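Local coordinates for YciF Bacterial Stress Response Protein (Salmonella enterica subsp. enterica serovar Typhimurium, PDB 4ERU), which is of unknown function but has a ferritin-like helix bundle that binds magnesium ions, and probably takes part in the bacterial stress response, at residues H15-T20 against D62-S67; K25-A30 against E52-Q57; P32-A37 against E90-T95; S44-S49 against D150-D155. All coordinates share one frame; numbering follows the deposited sequence. Where two conformers were deposited one is given.

Overall arrangement
Helix 9-37 runs through contacts 1, 2 and 3, and helix 41-66 through contacts 1, 2 and 4, so the hairpin of these two helices underlies all four. Contacts 1 and 2 both join the hairpin's own arms, their centres about 15 Å apart; contact 2 carries one residue of a magnesium site and lies nearest the middle of the chain, about 8 Å from its centre. Contact 3 brings helix 79-93 against the end of helix 9-37 at the d-malate pocket, and contact 4 sets helix 133-159 against helix 41-66. Contacts 3 and 4, with centres about 15 Å apart, touch directly through A35, S44 and F47, whereas contacts 1 and 3 are about 30 Å apart between centres.

Contact 1 (H15-T20 against D62-S67); sequences HLLSDT and DQIVES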
loop_
_atom_site.group_PDB
_atom_site.type_symbol
_atom_site.label_atom_id
_atom_site.label_comp_id
_atom_site.label_asym_id
_atom_site.label_seq_id
_atom_site.Cartn_x
_atom_site.Cartn_y
_atom_site.Cartn_z
ATOM N N HIS A 15 -8.867 -14.894 -6.766
ATOM C CA HIS A 15 -9.337 -14.029 -5.690
ATOM C C HIS A 15 -8.692 -12.633 -5.806
ATOM O O HIS A 15 -9.384 -11.605 -5.809
ATOM C CB HIS A 15 -9.044 -14.626 -4.299
ATOM C CG HIS A 15 -9.537 -13.762 -3.179
ATOM N ND1 HIS A 15 -8.737 -12.835 -2.547
ATOM C CD2 HIS A 15 -10.766 -13.647 -2.615
ATOM C CE1 HIS A 15 -9.446 -12.194 -1.631
ATOM N NE2 HIS A 15 -10.682 -12.661 -1.660
ATOM N N LEU A 16 -7.372 -12.616 -5.928
ATOM C CA LEU A 16 -6.607 -11.359 -5.945
ATOM C C LEU A 16 -6.808 -10.619 -7.247
ATOM O O LEU A 16 -6.862 -9.390 -7.250
ATOM C CB LEU A 16 -5.107 -11.609 -5.727
ATOM C CG LEU A 16 -4.675 -12.314 -4.433
ATOM C CD1 LEU A 16 -3.196 -12.701 -4.511
ATOM C CD2 LEU A 16 -4.937 -11.441 -3.185
ATOM N N LEU A 17 -6.902 -11.345 -8.360
ATOM C CA LEU A 17 -7.210 -10.666 -9.616
ATOM C C LEU A 17 -8.569 -9.970 -9.484
ATOM O O LEU A 17 -8.727 -8.812 -9.882
ATOM C CB LEU A 17 -7.190 -11.624 -10.831
ATOM C CG LEU A 17 -7.364 -10.931 -12.187
ATOM C CD1 LEU A 17 -6.231 -9.873 -12.477
ATOM C CD2 LEU A 17 -7.440 -11.967 -13.310
ATOM N N SER A 18 -9.534 -10.664 -8.903
ATOM C CA SER A 18 -10.878 -10.097 -8.713
ATOM C C SER A 18 -10.897 -8.871 -7.798
ATOM O O SER A 18 -11.623 -7.911 -8.064
ATOM C CB SER A 18 -11.843 -11.157 -8.181
ATOM O OG SER A 18 -11.873 -12.266 -9.071
ATOM N N ASP A 19 -10.111 -8.928 -6.723
ATOM C CA ASP A 19 -9.960 -7.828 -5.772
ATOM C C ASP A 19 -9.357 -6.603 -6.502
ATOM O O ASP A 19 -9.855 -5.477 -6.377
ATOM C CB ASP A 19 -9.021 -8.309 -4.642
ATOM C CG ASP A 19 -8.708 -7.231 -3.594
ATOM O OD1 ASP A 19 -9.533 -7.038 -2.669
ATOM O OD2 ASP A 19 -7.601 -6.608 -3.665
ATOM N N THR A 20 -8.286 -6.840 -7.262
ATOM C CA THR A 20 -7.617 -5.765 -7.998
ATOM C C THR A 20 -8.540 -5.121 -9.029
ATOM O O THR A 20 -8.504 -3.905 -9.222
ATOM C CB THR A 20 -6.337 -6.323 -8.653
ATOM O OG1 THR A 20 -5.478 -6.757 -7.594
ATOM C CG2 THR A 20 -5.602 -5.291 -9.483
ATOM N N ASP A 62 -9.300 -7.500 -18.520
ATOM C CA ASP A 62 -10.225 -8.243 -19.399
ATOM C C ASP A 62 -9.463 -9.183 -20.343
ATOM O O ASP A 62 -9.831 -10.347 -20.482
ATOM C CB ASP A 62 -11.159 -7.325 -20.194
ATOM C CG ASP A 62 -12.105 -6.558 -19.309
ATOM O OD1 ASP A 62 -12.441 -7.035 -18.195
ATOM O OD2 ASP A 62 -12.509 -5.460 -19.724
ATOM N N GLN A 63 -8.394 -8.675 -20.954
ATOM C CA GLN A 63 -7.475 -9.501 -21.758
ATOM C C GLN A 63 -6.838 -10.670 -21.021
ATOM O O GLN A 63 -6.720 -11.761 -21.578
ATOM C CB GLN A 63 -6.374 -8.651 -22.373
ATOM C CG GLN A 63 -6.848 -7.672 -23.410
ATOM C CD GLN A 63 -5.683 -6.878 -23.956
ATOM O OE1 GLN A 63 -5.764 -5.669 -24.104
ATOM N NE2 GLN A 63 -4.575 -7.563 -24.237
ATOM N N ILE A 64 -6.397 -10.452 -19.783
ATOM C CA ILE A 64 -5.904 -11.541 -18.930
ATOM C C ILE A 64 -6.991 -12.622 -18.747
ATOM O O ILE A 64 -6.705 -13.828 -18.823
ATOM C CB ILE A 64 -5.398 -11.010 -17.547
ATOM C CG1 ILE A 64 -4.040 -10.311 -17.712
ATOM C CG2 ILE A 64 -5.325 -12.131 -16.513
ATOM C CD1 ILE A 64 -3.723 -9.227 -16.652
ATOM N N VAL A 65 -8.222 -12.176 -18.503
ATOM C CA VAL A 65 -9.353 -13.071 -18.287
ATOM C C VAL A 65 -9.656 -13.894 -19.557
ATOM O O VAL A 65 -9.879 -15.104 -19.469
ATOM C CB VAL A 65 -10.592 -12.309 -17.759
ATOM C CG1 VAL A 65 -11.822 -13.226 -17.660
ATOM C CG2 VAL A 65 -10.283 -11.713 -16.396
ATOM N N GLU A 66 -9.618 -13.264 -20.731
ATOM C CA GLU A 66 -9.789 -14.001 -21.994
ATOM C C GLU A 66 -8.620 -14.937 -22.356
ATOM O O GLU A 66 -8.791 -15.840 -23.182
ATOM C CB GLU A 66 -10.032 -13.042 -23.154
ATOM C CG GLU A 66 -11.380 -12.347 -23.122
ATOM C CD GLU A 66 -11.287 -10.888 -23.608
ATOM O OE1 GLU A 66 -12.168 -10.059 -23.229
ATOM O OE2 GLU A 66 -10.313 -10.567 -24.352
ATOM N N SER A 67 -7.449 -14.746 -21.737
ATOM C CA SER A 67 -6.223 -15.445 -22.177
ATOM C C SER A 67 -6.094 -16.874 -21.631
ATOM O O SER A 67 -5.219 -17.626 -22.043
ATOM C CB SER A 67 -4.957 -14.618 -21.846
ATOM O OG SER A 67 -4.377 -14.954 -20.580
#
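L17 meets I64 and V65 in a small, wholly apolar contact between the two arms of the hairpin made by helix 9-37 and helix 41-66, near the C-terminal part of the second arm. The two segments bury only 100 Å² between them, and even the nearest backbones, at L17 and V65, stand 9.3 Å apart from CA to CA. The gap is filled from both sides, by the leucine and by the methyl branches of I64 and V65. The leucine CG lies opposite the backbone N (chi1 -174°), which sends the isobutyl group out from helix 9-37, and the CD2 branch does the touching. CD2 comes within 3.8 Å of I64 CG2, the methyl branch of the isoleucine, and lies 4.2 Å from V65 CG2, so one methyl group faces two neighbouring residues of the other helix. The leucine and isoleucine side chains meet at a slant.

Beyond the pair, I64 continues the packing onto A135, L138 and L139 of helix 133-159, and V65 rests on L73 of the connection that follows. On helix 9-37, T20 turns its hydroxyl back to its own helix: OG1 donates to L16 O at 3.0 Å, approaching from the opposite face of that carbonyl to the backbone N of T20. The hydroxyl is thereby paired within its helix while T20 packs against helix 99-130.

With methyl groups alone in touch and both L17 and I64 buried, the attraction here is dispersion and the exclusion of water, with shape and not hydrogen bonding setting how the side chains fit.

Contact 2 (K25-A30 against E52-Q57); sequences KQLTKA and EETQGQ. With MG (magnesium ion), chain E.
The middle of the 9-37/41-66 hairpin, beside a magnesium site of the ferritin-like bundle, is where T28 meets T54 and Q55. The short helical segments run antiparallel at 158°, with their axes 9.7 Å apart, and the two threonines form the nearest backbone pair, 6.9 Å from CA to CA. T28 CG2 does the touching on its side: it lies 3.7 Å from T54 CG2, methyl to methyl, and 3.4 Å from Q55 OE1, with the glutamine bent at chi2 so that its amide oxygen comes across the threonine methyl. The hydroxyl of T28 sits between its backbone N and carbonyl carbon (chi1 62°), from where OG1 donates to K25 O at 2.7 Å and leaves the methyl facing helix 41-66.

T54 turns its other branch toward the metal. Its OG1, which is also bonded to H50 O in its own helix, accepts a hydrogen bond of 2.8 Å from a water that is itself a ligand of the magnesium ion. Q57 OE1 binds the same ion directly at 2.2 Å, so T54 acts in the second shell. E24 and E146 complete the protein part of the site, and E145 takes a hydrogen bond from Q57 NE2, which should help fix the turn of the amide.

Around this pair, L27 reaches V112 and E116 of helix 99-130, Q26 and A30 pack on helix 79-93, and E53 and Q57 lean on helix 133-159.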
loop_
_atom_site.group_PDB
_atom_site.type_symbol
_atom_site.label_atom_id
_atom_site.label_comp_id
_atom_site.label_asym_id
_atom_site.label_seq_id
_atom_site.Cartn_x
_atom_site.Cartn_y
_atom_site.Cartn_z
ATOM N N LYS A 25 -11.730 -0.372 -10.719
ATOM C CA LYS A 25 -13.042 0.222 -11.077
ATOM C C LYS A 25 -13.437 1.330 -10.089
ATOM O O LYS A 25 -13.882 2.406 -10.490
ATOM C CB LYS A 25 -14.131 -0.847 -11.136
ATOM C CG LYS A 25 -13.950 -1.810 -12.319
ATOM C CD LYS A 25 -15.201 -2.703 -12.590
ATOM C CE LYS A 25 -15.640 -3.511 -11.362
ATOM N NZ LYS A 25 -16.695 -4.548 -11.723
ATOM N N GLN A 26 -13.278 1.050 -8.796
ATOM C CA GLN A 26 -13.485 2.049 -7.763
ATOM C C GLN A 26 -12.617 3.273 -7.935
ATOM O O GLN A 26 -13.110 4.384 -7.790
ATOM C CB GLN A 26 -13.217 1.491 -6.387
ATOM C CG GLN A 26 -14.235 0.520 -5.897
ATOM C CD GLN A 26 -13.821 0.027 -4.517
ATOM O OE1 GLN A 26 -13.827 0.804 -3.553
ATOM N NE2 GLN A 26 -13.399 -1.247 -4.427
ATOM N N LEU A 27 -11.335 3.070 -8.237
ATOM C CA LEU A 27 -10.430 4.177 -8.423
ATOM C C LEU A 27 -10.879 5.112 -9.569
ATOM O O LEU A 27 -10.828 6.339 -9.399
ATOM C CB LEU A 27 -8.994 3.665 -8.606
ATOM C CG LEU A 27 -7.890 4.717 -8.678
ATOM C CD1 LEU A 27 -7.895 5.671 -7.432
ATOM C CD2 LEU A 27 -6.538 3.991 -8.843
ATOM N N THR A 28 -11.341 4.554 -10.697
ATOM C CA THR A 28 -11.826 5.370 -11.827
ATOM C C THR A 28 -13.021 6.229 -11.426
ATOM O O THR A 28 -13.142 7.353 -11.902
ATOM C CB THR A 28 -12.242 4.559 -13.113
ATOM O OG1 THR A 28 -13.343 3.675 -12.837
ATOM C CG2 THR A 28 -11.087 3.774 -13.671
ATOM N N LYS A 29 -13.873 5.725 -10.539
ATOM C CA LYS A 29 -14.997 6.511 -10.021
ATOM C C LYS A 29 -14.555 7.700 -9.181
ATOM O O LYS A 29 -15.185 8.766 -9.209
ATOM C CB LYS A 29 -15.903 5.643 -9.159
ATOM C CG LYS A 29 -16.624 4.591 -9.917
ATOM C CD LYS A 29 -17.488 3.732 -8.977
ATOM C CE LYS A 29 -18.735 4.459 -8.598
ATOM N NZ LYS A 29 -19.802 3.450 -8.301
ATOM N N ALA A 30 -13.459 7.511 -8.451
ATOM C CA ALA A 30 -12.884 8.533 -7.553
ATOM C C ALA A 30 -11.989 9.597 -8.198
ATOM O O ALA A 30 -11.881 10.700 -7.682
ATOM C CB ALA A 30 -12.059 7.828 -6.439
ATOM N N GLU A 52 -6.968 7.817 -17.263
ATOM C CA GLU A 52 -6.906 7.222 -18.593
ATOM C C GLU A 52 -6.040 5.953 -18.561
ATOM O O GLU A 52 -6.381 4.960 -19.176
ATOM C CB GLU A 52 -6.394 8.244 -19.620
ATOM C CG GLU A 52 -4.901 8.173 -19.979
ATOM C CD GLU A 52 -4.504 9.218 -21.024
ATOM O OE1 GLU A 52 -4.520 10.440 -20.703
ATOM O OE2 GLU A 52 -4.196 8.805 -22.171
ATOM N N GLU A 53 -4.940 6.004 -17.795
ATOM C CA GLU A 53 -4.008 4.882 -17.596
ATOM C C GLU A 53 -4.700 3.690 -16.912
ATOM O O GLU A 53 -4.529 2.544 -17.321
ATOM C CB GLU A 53 -2.753 5.329 -16.797
ATOM C CG GLU A 53 -2.036 4.189 -15.996
ATOM C CD GLU A 53 -0.659 4.574 -15.421
ATOM O OE1 GLU A 53 0.192 5.092 -16.191
ATOM O OE2 GLU A 53 -0.420 4.341 -14.198
ATOM N N THR A 54 -5.468 3.980 -15.867
ATOM C CA THR A 54 -6.247 2.968 -15.127
ATOM C C THR A 54 -7.283 2.319 -16.027
ATOM O O THR A 54 -7.490 1.117 -15.944
ATOM C CB THR A 54 -6.951 3.560 -13.855
ATOM O OG1 THR A 54 -5.957 4.162 -13.025
ATOM C CG2 THR A 54 -7.712 2.452 -13.054
ATOM N N GLN A 55 -7.899 3.109 -16.905
ATOM C CA GLN A 55 -8.813 2.572 -17.903
ATOM C C GLN A 55 -8.123 1.469 -18.719
ATOM O O GLN A 55 -8.672 0.382 -18.865
ATOM C CB GLN A 55 -9.315 3.682 -18.823
ATOM C CG GLN A 55 -10.249 4.758 -18.150
ATOM C CD GLN A 55 -11.640 4.199 -17.838
ATOM O OE1 GLN A 55 -11.782 3.332 -16.987
ATOM N NE2 GLN A 55 -12.658 4.694 -18.522
ATOM N N GLY A 56 -6.922 1.751 -19.246
ATOM C CA GLY A 56 -6.163 0.771 -20.008
ATOM C C GLY A 56 -5.769 -0.440 -19.164
ATOM O O GLY A 56 -5.687 -1.564 -19.669
ATOM N N GLN A 57 -5.558 -0.214 -17.872
ATOM C CA GLN A 57 -5.215 -1.297 -16.966
ATOM C C GLN A 57 -6.400 -2.229 -16.718
ATOM O O GLN A 57 -6.225 -3.434 -16.573
ATOM C CB GLN A 57 -4.639 -0.752 -15.665
ATOM C CG GLN A 57 -3.245 -0.193 -15.880
ATOM C CD GLN A 57 -2.770 0.729 -14.756
ATOM O OE1 GLN A 57 -3.505 1.013 -13.798
ATOM N NE2 GLN A 57 -1.522 1.196 -14.873
HETATM MG MG MG E . -3.932 0.564 -11.705
HETATM O O HOH W 1 -4.319 2.651 -11.341
#

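Contact 3 (P32-A37 against E90-T95); sequences PKLARA and EVIEST. With MLT (D-malate), chain C.
Apolar packing between helix 9-37 and helix 79-93 centres on I92, whose CD1 meets three residues of segment 32-37. It lies 3.6 Å from A37 CB, and 3.9 Å from both K33 CG and L34 CD2. The ethyl branch of I92 has CG1 beside the backbone N (chi1 -60°), which carries CD1 in among them, while its other branch, CG2, turns to the d-malate and lies 3.5 Å from O1 of one carboxylate.

The ligand is held by polar contacts. R36 grips the other carboxylate with two donors: NE gives a nearly straight bond to malate O5 at 2.6 Å (N-H...O 172°), and NH2 reaches O4 at 3.0 Å, in the plane of the guanidinium. K33 CA lies 3.6 Å above one face of the R36 guanidinium, offset toward its rim, and K33 CD runs past malate O4.

Within segment 90-95, S94 OG and T95 OG1 turn back to E90 O and V91 O as the helix ends; T95 OG1 also pairs with R101, which reaches A37 O as well. Together R36, K33, I92 and R101, residues from three helices, line the site occupied by d-malate, basic groups around an anion; whether it serves a natural ligand is not known.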
loop_
_atom_site.group_PDB
_atom_site.type_symbol
_atom_site.label_atom_id
_atom_site.label_comp_id
_atom_site.label_asym_id
_atom_site.label_seq_id
_atom_site.Cartn_x
_atom_site.Cartn_y
_atom_site.Cartn_z
ATOM N N PRO A 32 -11.994 11.463 -10.895
ATOM C CA PRO A 32 -12.461 12.787 -11.372
ATOM C C PRO A 32 -12.559 13.858 -10.278
ATOM O O PRO A 32 -12.177 15.013 -10.488
ATOM C CB PRO A 32 -13.855 12.467 -11.934
ATOM C CG PRO A 32 -13.723 11.041 -12.408
ATOM C CD PRO A 32 -12.956 10.403 -11.259
ATOM N N LYS A 33 -13.099 13.461 -9.135
ATOM C CA LYS A 33 -13.187 14.341 -7.995
ATOM C C LYS A 33 -11.812 14.763 -7.489
ATOM O O LYS A 33 -11.597 15.937 -7.144
ATOM C CB LYS A 33 -13.963 13.672 -6.871
ATOM C CG LYS A 33 -13.723 14.387 -5.578
ATOM C CD LYS A 33 -14.981 14.682 -4.894
ATOM C CE LYS A 33 -15.302 13.635 -3.901
ATOM N NZ LYS A 33 -15.883 14.421 -2.787
ATOM N N LEU A 34 -10.870 13.811 -7.458
ATOM C CA LEU A 34 -9.512 14.151 -7.051
ATOM C C LEU A 34 -8.923 15.205 -7.990
ATOM O O LEU A 34 -8.276 16.153 -7.536
ATOM C CB LEU A 34 -8.597 12.902 -6.987
ATOM C CG LEU A 34 -9.036 11.789 -6.041
ATOM C CD1 LEU A 34 -8.010 10.633 -5.927
ATOM C CD2 LEU A 34 -9.372 12.348 -4.637
ATOM N N ALA A 35 -9.158 15.053 -9.288
ATOM C CA ALA A 35 -8.640 16.010 -10.229
ATOM C C ALA A 35 -9.237 17.395 -9.978
ATOM O O ALA A 35 -8.519 18.382 -10.068
ATOM C CB ALA A 35 -8.881 15.560 -11.694
ATOM N N ARG A 36 -10.524 17.464 -9.616
ATOM C CA ARG A 36 -11.197 18.781 -9.405
ATOM C C ARG A 36 -10.765 19.429 -8.114
ATOM O O ARG A 36 -10.683 20.651 -8.033
ATOM C CB ARG A 36 -12.721 18.623 -9.324
ATOM C CG ARG A 36 -13.356 18.159 -10.568
ATOM C CD ARG A 36 -14.878 18.322 -10.503
ATOM N NE ARG A 36 -15.548 17.564 -9.449
ATOM C CZ ARG A 36 -15.976 16.299 -9.525
ATOM N NH1 ARG A 36 -15.801 15.556 -10.613
ATOM N NH2 ARG A 36 -16.591 15.763 -8.482
ATOM N N ALA A 37 -10.487 18.588 -7.111
ATOM C CA ALA A 37 -10.222 19.028 -5.743
ATOM C C ALA A 37 -8.897 19.755 -5.592
ATOM O O ALA A 37 -8.674 20.469 -4.610
ATOM C CB ALA A 37 -10.292 17.850 -4.783
ATOM N N GLU A 90 -11.853 12.287 2.713
ATOM C CA GLU A 90 -11.770 12.964 4.012
ATOM C C GLU A 90 -10.726 14.101 3.957
ATOM O O GLU A 90 -10.913 15.162 4.538
ATOM C CB GLU A 90 -11.440 11.983 5.153
ATOM C CG GLU A 90 -11.580 12.625 6.588
ATOM C CD GLU A 90 -10.897 11.822 7.746
ATOM O OE1 GLU A 90 -10.104 10.885 7.453
ATOM O OE2 GLU A 90 -11.147 12.142 8.953
ATOM N N VAL A 91 -9.629 13.869 3.248
ATOM C CA VAL A 91 -8.658 14.906 3.036
ATOM C C VAL A 91 -9.318 16.137 2.409
ATOM O O VAL A 91 -9.098 17.259 2.867
ATOM C CB VAL A 91 -7.454 14.391 2.184
ATOM C CG1 VAL A 91 -6.668 15.551 1.560
ATOM C CG2 VAL A 91 -6.547 13.493 3.066
ATOM N N ILE A 92 -10.120 15.932 1.371
ATOM C CA ILE A 92 -10.786 17.055 0.698
ATOM C C ILE A 92 -11.719 17.835 1.640
ATOM O O ILE A 92 -11.685 19.067 1.665
ATOM C CB ILE A 92 -11.539 16.601 -0.556
ATOM C CG1 ILE A 92 -10.566 15.960 -1.563
ATOM C CG2 ILE A 92 -12.314 17.770 -1.152
ATOM C CD1 ILE A 92 -11.288 15.112 -2.655
ATOM N N GLU A 93 -12.534 17.131 2.418
ATOM C CA GLU A 93 -13.415 17.817 3.359
ATOM C C GLU A 93 -12.656 18.499 4.508
ATOM O O GLU A 93 -13.156 19.451 5.075
ATOM C CB GLU A 93 -14.517 16.887 3.883
ATOM C CG GLU A 93 -15.451 16.355 2.794
ATOM C CD GLU A 93 -16.153 17.456 2.010
ATOM O OE1 GLU A 93 -16.724 18.365 2.641
ATOM O OE2 GLU A 93 -16.141 17.406 0.759
ATOM N N SER A 94 -11.444 18.040 4.822
ATOM C CA SER A 94 -10.719 18.539 6.001
ATOM C C SER A 94 -9.696 19.634 5.734
ATOM O O SER A 94 -8.899 19.966 6.616
ATOM C CB SER A 94 -9.969 17.389 6.677
ATOM O OG SER A 94 -10.875 16.409 7.131
ATOM N N THR A 95 -9.675 20.155 4.517
ATOM C CA THR A 95 -8.666 21.115 4.143
ATOM C C THR A 95 -9.303 22.183 3.305
ATOM O O THR A 95 -10.413 22.012 2.792
ATOM C CB THR A 95 -7.514 20.487 3.300
ATOM O OG1 THR A 95 -8.062 19.817 2.151
ATOM C CG2 THR A 95 -6.657 19.500 4.130
HETATM C C1 MLT C . -14.444 20.265 -3.184
HETATM O O1 MLT C . -14.626 20.213 -1.949
HETATM O O2 MLT C . -13.461 20.835 -3.703
HETATM C C2 MLT C . -15.453 19.611 -4.081
HETATM O O3 MLT C . -16.222 18.670 -3.325
HETATM C C3 MLT C . -14.733 18.884 -5.211
HETATM C C4 MLT C . -15.746 18.375 -6.209
HETATM O O4 MLT C . -16.395 17.344 -5.927
HETATM O O5 MLT C . -15.894 19.002 -7.277
#

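Contact 4 (S44-S49 against D150-D155); sequences SQAFQS and DLKLTD
K152 provides the side of helix 133-159 that touches helix 41-66, and it spans to both A46 and S49. In sequence order, D150 comes first and serves helix 99-130: its carbonyl accepts from Q110 NE2, and its side chain packs on I117 there.

K152 follows. With CG trans to N (chi1 174°), the chain leaves its helix toward the partner; a bend at chi3 (-95°) brings the ammonium end to S49. Part way out, CD lies 4.0 Å from A46 CB, the closest approach between these two residues, and the ammonium group ends near S49, with NZ 3.9 Å from S49 CB. Direct bonding is replaced by one water: NZ donates to it at 2.6 Å, and the same water is hydrogen-bonded to S49 OG at 3.2 Å. The lysine thus uses its aliphatic stem for packing on the alanine and its charged end for a bridged polar link.

L153 supplies the nearest backbone to A46, 7.9 Å from CA to CA. The end of its side chain also approaches segment 44-49, CD2 coming to 4.8 Å from F47 CE1, besides packing on Q110 and E113 of helix 99-130. T154 then hydrogen-bonds Q110 through OG1.

The F47 ring lies between helix 9-37, where it packs on L31, L34 and A35, and the L153 side chain. Within the ferritin-like bundle, K152 links helix 133-159 to helix 41-66 by its stem and a water.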
loop_
_atom_site.group_PDB
_atom_site.type_symbol
_atom_site.label_atom_id
_atom_site.label_comp_id
_atom_site.label_asym_id
_atom_site.label_seq_id
_atom_site.Cartn_x
_atom_site.Cartn_y
_atom_site.Cartn_z
ATOM N N SER A 44 -3.541 18.218 -11.013
ATOM C CA SER A 44 -4.814 18.021 -11.670
ATOM C C SER A 44 -4.588 17.176 -12.939
ATOM O O SER A 44 -5.294 16.186 -13.170
ATOM C CB SER A 44 -5.423 19.376 -11.989
ATOM O OG SER A 44 -6.805 19.248 -12.225
ATOM N N GLN A 45 -3.576 17.539 -13.733
ATOM C CA GLN A 45 -3.261 16.783 -14.933
ATOM C C GLN A 45 -2.810 15.350 -14.636
ATOM O O GLN A 45 -3.109 14.456 -15.401
ATOM C CB GLN A 45 -2.202 17.488 -15.784
ATOM C CG GLN A 45 -2.767 18.674 -16.605
ATOM C CD GLN A 45 -1.678 19.660 -17.088
ATOM O OE1 GLN A 45 -0.472 19.388 -16.976
ATOM N NE2 GLN A 45 -2.107 20.809 -17.618
ATOM N N ALA A 46 -2.083 15.149 -13.539
ATOM C CA ALA A 46 -1.585 13.827 -13.183
ATOM C C ALA A 46 -2.771 12.947 -12.845
ATOM O O ALA A 46 -2.799 11.785 -13.233
ATOM C CB ALA A 46 -0.619 13.901 -11.989
ATOM N N PHE A 47 -3.760 13.512 -12.145
ATOM C CA PHE A 47 -4.984 12.766 -11.844
ATOM C C PHE A 47 -5.783 12.348 -13.082
ATOM O O PHE A 47 -6.281 11.217 -13.127
ATOM C CB PHE A 47 -5.867 13.458 -10.796
ATOM C CG PHE A 47 -5.332 13.347 -9.367
ATOM C CD1 PHE A 47 -4.892 12.135 -8.859
ATOM C CD2 PHE A 47 -5.286 14.471 -8.534
ATOM C CE1 PHE A 47 -4.408 12.033 -7.541
ATOM C CE2 PHE A 47 -4.802 14.390 -7.210
ATOM C CZ PHE A 47 -4.348 13.167 -6.715
ATOM N N GLN A 48 -5.884 13.225 -14.080
ATOM C CA GLN A 48 -6.586 12.865 -15.317
ATOM C C GLN A 48 -5.789 11.837 -16.126
ATOM O O GLN A 48 -6.380 10.915 -16.682
ATOM C CB GLN A 48 -6.951 14.108 -16.161
ATOM C CG GLN A 48 -7.750 15.192 -15.393
ATOM C CD GLN A 48 -9.283 14.972 -15.356
ATOM O OE1 GLN A 48 -10.046 15.930 -15.143
ATOM N NE2 GLN A 48 -9.729 13.726 -15.573
ATOM N N SER A 49 -4.462 11.979 -16.173
ATOM C CA SER A 49 -3.591 10.948 -16.786
ATOM C C SER A 49 -3.707 9.598 -16.089
ATOM O O SER A 49 -3.679 8.564 -16.733
ATOM C CB SER A 49 -2.103 11.311 -16.709
ATOM O OG SER A 49 -1.796 12.286 -17.650
ATOM N N ASP A 150 3.722 6.259 -9.261
ATOM C CA ASP A 150 4.153 6.550 -7.900
ATOM C C ASP A 150 5.354 7.497 -7.923
ATOM O O ASP A 150 5.407 8.442 -7.148
ATOM C CB ASP A 150 4.550 5.269 -7.155
ATOM C CG ASP A 150 5.023 5.569 -5.746
ATOM O OD1 ASP A 150 4.316 6.321 -5.050
ATOM O OD2 ASP A 150 6.102 5.085 -5.337
ATOM N N LEU A 151 6.306 7.235 -8.822
ATOM C CA LEU A 151 7.418 8.145 -9.013
ATOM C C LEU A 151 7.022 9.558 -9.477
ATOM O O LEU A 151 7.578 10.553 -8.987
ATOM C CB LEU A 151 8.466 7.535 -9.969
ATOM C CG LEU A 151 9.301 6.357 -9.452
ATOM C CD1 LEU A 151 10.211 5.847 -10.567
ATOM C CD2 LEU A 151 10.149 6.760 -8.216
ATOM N N LYS A 152 6.105 9.658 -10.434
ATOM C CA LYS A 152 5.627 10.971 -10.848
ATOM C C LYS A 152 4.993 11.695 -9.648
ATOM O O LYS A 152 5.188 12.891 -9.478
ATOM C CB LYS A 152 4.658 10.854 -12.027
ATOM C CG LYS A 152 3.991 12.166 -12.434
ATOM C CD LYS A 152 2.647 11.932 -13.175
ATOM C CE LYS A 152 2.798 11.929 -14.715
ATOM N NZ LYS A 152 1.468 12.172 -15.357
ATOM N N LEU A 153 4.270 10.958 -8.797
ATOM C CA LEU A 153 3.618 11.571 -7.631
ATOM C C LEU A 153 4.663 12.035 -6.605
ATOM O O LEU A 153 4.483 13.059 -5.994
ATOM C CB LEU A 153 2.627 10.600 -6.976
ATOM C CG LEU A 153 1.304 10.399 -7.750
ATOM C CD1 LEU A 153 0.551 9.161 -7.299
ATOM C CD2 LEU A 153 0.381 11.644 -7.668
ATOM N N THR A 154 5.740 11.272 -6.429
ATOM C CA THR A 154 6.852 11.725 -5.586
ATOM C C THR A 154 7.453 13.048 -6.109
ATOM O O THR A 154 7.662 14.004 -5.334
ATOM C CB THR A 154 7.915 10.626 -5.406
ATOM O OG1 THR A 154 7.357 9.558 -4.625
ATOM C CG2 THR A 154 9.169 11.154 -4.704
ATOM N N ASP A 155 7.698 13.115 -7.422
ATOM C CA ASP A 155 8.119 14.363 -8.062
ATOM C C ASP A 155 7.222 15.533 -7.694
ATOM O O ASP A 155 7.729 16.583 -7.250
ATOM C CB ASP A 155 8.206 14.217 -9.589
ATOM C CG ASP A 155 9.602 13.815 -10.046
ATOM O OD1 ASP A 155 10.480 13.541 -9.183
ATOM O OD2 ASP A 155 9.827 13.764 -11.269
HETATM O O HOH W 2 0.194 14.298 -16.117
#